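Local atomic coordinates of CRISPR-associated endonuclease Cas1 (Thermotoga maritima, PDB entry 4XTK), a protein that probably acts as a metal-dependent double-stranded DNA endonuclease in CRISPR adaptive immunity, working as a homodimer that assembles with Cas2. Residues 248-253 with 276-281. Sequence-based numbering, arbitrary orientation.
Sequences LNLVNT and SLFVKN
The amide of Asn-281 turns one face to Leu-250: the CD2 methyl sits almost squarely over it, 4.0 Å from Asn-281 CG and about as far from OD1 and ND2 of Asn-281. The Phe-278 ring meets the other branch of the same leucine, Leu-250 CD1 approaching obliquely at 3.7 Å from Phe-278 CD2 and 4.1 Å from CE2. Elsewhere the ring touches Leu-192, Leu-199 and Leu-246, and it meets Phe-195 with the two planes steeply inclined. The first bond of the Phe-278 side chain does not aim at 248-253, but with CG anti to the backbone N (chi1 -166°) the side of the ring with CD2 and CE2 is brought up to the leucine. Leu-250 is thus the single residue that 248-253 contributes, its forked tip divided between ring and amide. Its CD2 also meets Leu-277 CD2 at 3.9 Å, the two side chains passing in opposite directions. No hydrogen bond joins the segments. Behind Leu-250 the helix is ending: Thr-253 OG1 donates to Asn-249 O at 2.8 Å, and Thr-253 N reaches that oxygen from the other face of its carbonyl plane. The backbone of Leu-250 is further tied to Ile-256, which also touches Leu-277. The short helical axes run roughly antiparallel, at 139° and 11.7 Å apart, a wide spacing spanned chiefly by Leu-250 and the side chains it meets. Such leucine-and-phenylalanine packing joins helices 230-252 and 272-287, with helix 188-208 also touching the ring, in the mainly helical C-terminal domain of Cas1, away from the predicted manganese site.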
loop_
_atom_site.group_PDB
_atom_site.type_symbol
_atom_site.label_atom_id
_atom_site.label_comp_id
_atom_site.label_asym_id
_atom_site.label_seq_id
_atom_site.Cartn_x
_atom_site.Cartn_y
_atom_site.Cartn_z
ATOM N N LEU E 248 34.401 10.458 -5.377
ATOM C CA LEU E 248 35.795 10.853 -5.206
ATOM C C LEU E 248 36.715 9.632 -5.144
ATOM O O LEU E 248 37.700 9.541 -5.879
ATOM C CB LEU E 248 35.964 11.694 -3.936
ATOM C CG LEU E 248 35.475 13.146 -3.943
ATOM C CD1 LEU E 248 35.698 13.787 -2.579
ATOM C CD2 LEU E 248 36.158 13.950 -5.035
ATOM N N ASN E 249 36.383 8.696 -4.263
ATOM C CA ASN E 249 37.213 7.518 -4.060
ATOM C C ASN E 249 37.415 6.722 -5.340
ATOM O O ASN E 249 38.526 6.291 -5.639
ATOM C CB ASN E 249 36.607 6.623 -2.979
ATOM C CG ASN E 249 36.751 7.211 -1.590
ATOM O OD1 ASN E 249 37.300 8.302 -1.421
ATOM N ND2 ASN E 249 36.250 6.498 -0.590
ATOM N N LEU E 250 36.349 6.547 -6.109
ATOM C CA LEU E 250 36.429 5.716 -7.303
ATOM C C LEU E 250 37.197 6.379 -8.459
ATOM O O LEU E 250 37.965 5.704 -9.151
ATOM C CB LEU E 250 35.020 5.317 -7.749
ATOM C CG LEU E 250 34.370 4.278 -6.824
ATOM C CD1 LEU E 250 32.958 3.930 -7.273
ATOM C CD2 LEU E 250 35.225 3.018 -6.721
ATOM N N VAL E 251 37.015 7.684 -8.671
ATOM C CA VAL E 251 37.697 8.349 -9.784
ATOM C C VAL E 251 39.148 8.669 -9.462
ATOM O O VAL E 251 39.986 8.698 -10.360
ATOM C CB VAL E 251 36.994 9.665 -10.227
ATOM C CG1 VAL E 251 35.558 9.393 -10.626
ATOM C CG2 VAL E 251 37.084 10.746 -9.150
ATOM N N ASN E 252 39.444 8.916 -8.190
ATOM C CA ASN E 252 40.811 9.214 -7.781
ATOM C C ASN E 252 41.682 7.963 -7.672
ATOM O O ASN E 252 42.905 8.054 -7.763
ATOM C CB ASN E 252 40.828 9.973 -6.449
ATOM C CG ASN E 252 40.562 11.464 -6.614
ATOM O OD1 ASN E 252 40.666 12.013 -7.713
ATOM N ND2 ASN E 252 40.232 12.129 -5.513
ATOM N N THR E 253 41.073 6.798 -7.463
ATOM C CA THR E 253 41.856 5.561 -7.436
ATOM C C THR E 253 41.827 4.875 -8.795
ATOM O O THR E 253 42.397 3.800 -8.967
ATOM C CB THR E 253 41.360 4.568 -6.363
ATOM O OG1 THR E 253 40.017 4.161 -6.651
ATOM C CG2 THR E 253 41.437 5.188 -4.975
ATOM N N SER E 276 28.434 -2.339 -12.324
ATOM C CA SER E 276 28.612 -3.372 -11.310
ATOM C C SER E 276 29.626 -2.926 -10.263
ATOM O O SER E 276 29.365 -3.028 -9.061
ATOM C CB SER E 276 29.048 -4.698 -11.939
ATOM O OG SER E 276 30.282 -4.561 -12.613
ATOM N N LEU E 277 30.769 -2.418 -10.717
ATOM C CA LEU E 277 31.785 -1.923 -9.797
ATOM C C LEU E 277 31.213 -0.839 -8.883
ATOM O O LEU E 277 31.478 -0.825 -7.680
ATOM C CB LEU E 277 32.993 -1.383 -10.559
ATOM C CG LEU E 277 34.188 -0.984 -9.685
ATOM C CD1 LEU E 277 35.482 -1.529 -10.269
ATOM C CD2 LEU E 277 34.275 0.526 -9.513
ATOM N N PHE E 278 30.418 0.060 -9.453
ATOM C CA PHE E 278 29.840 1.132 -8.665
ATOM C C PHE E 278 28.831 0.587 -7.650
ATOM O O PHE E 278 28.815 1.000 -6.489
ATOM C CB PHE E 278 29.175 2.175 -9.571
ATOM C CG PHE E 278 28.851 3.455 -8.865
ATOM C CD1 PHE E 278 27.727 3.556 -8.071
ATOM C CD2 PHE E 278 29.693 4.545 -8.965
ATOM C CE1 PHE E 278 27.440 4.720 -7.407
ATOM C CE2 PHE E 278 29.409 5.717 -8.303
ATOM C CZ PHE E 278 28.282 5.805 -7.523
ATOM N N VAL E 279 27.993 -0.340 -8.099
ATOM C CA VAL E 279 26.929 -0.882 -7.265
ATOM C C VAL E 279 27.496 -1.665 -6.076
ATOM O O VAL E 279 27.046 -1.494 -4.941
ATOM C CB VAL E 279 25.981 -1.774 -8.099
ATOM C CG1 VAL E 279 25.113 -2.640 -7.202
ATOM C CG2 VAL E 279 25.118 -0.910 -9.009
ATOM N N LYS E 280 28.493 -2.506 -6.336
ATOM C CA LYS E 280 29.159 -3.253 -5.271
ATOM C C LYS E 280 29.784 -2.327 -4.232
ATOM O O LYS E 280 29.606 -2.526 -3.032
ATOM C CB LYS E 280 30.236 -4.184 -5.843
ATOM C CG LYS E 280 29.693 -5.380 -6.610
ATOM C CD LYS E 280 30.823 -6.238 -7.153
ATOM C CE LYS E 280 30.390 -7.679 -7.393
ATOM N NZ LYS E 280 29.589 -7.818 -8.642
ATOM N N ASN E 281 30.521 -1.324 -4.698
ATOM C CA ASN E 281 31.129 -0.345 -3.806
ATOM C C ASN E 281 30.079 0.438 -3.042
ATOM O O ASN E 281 30.258 0.745 -1.861
ATOM C CB ASN E 281 32.019 0.622 -4.586
ATOM C CG ASN E 281 33.337 0.007 -4.975
ATOM O OD1 ASN E 281 34.299 0.049 -4.212
ATOM N ND2 ASN E 281 33.390 -0.572 -6.166
#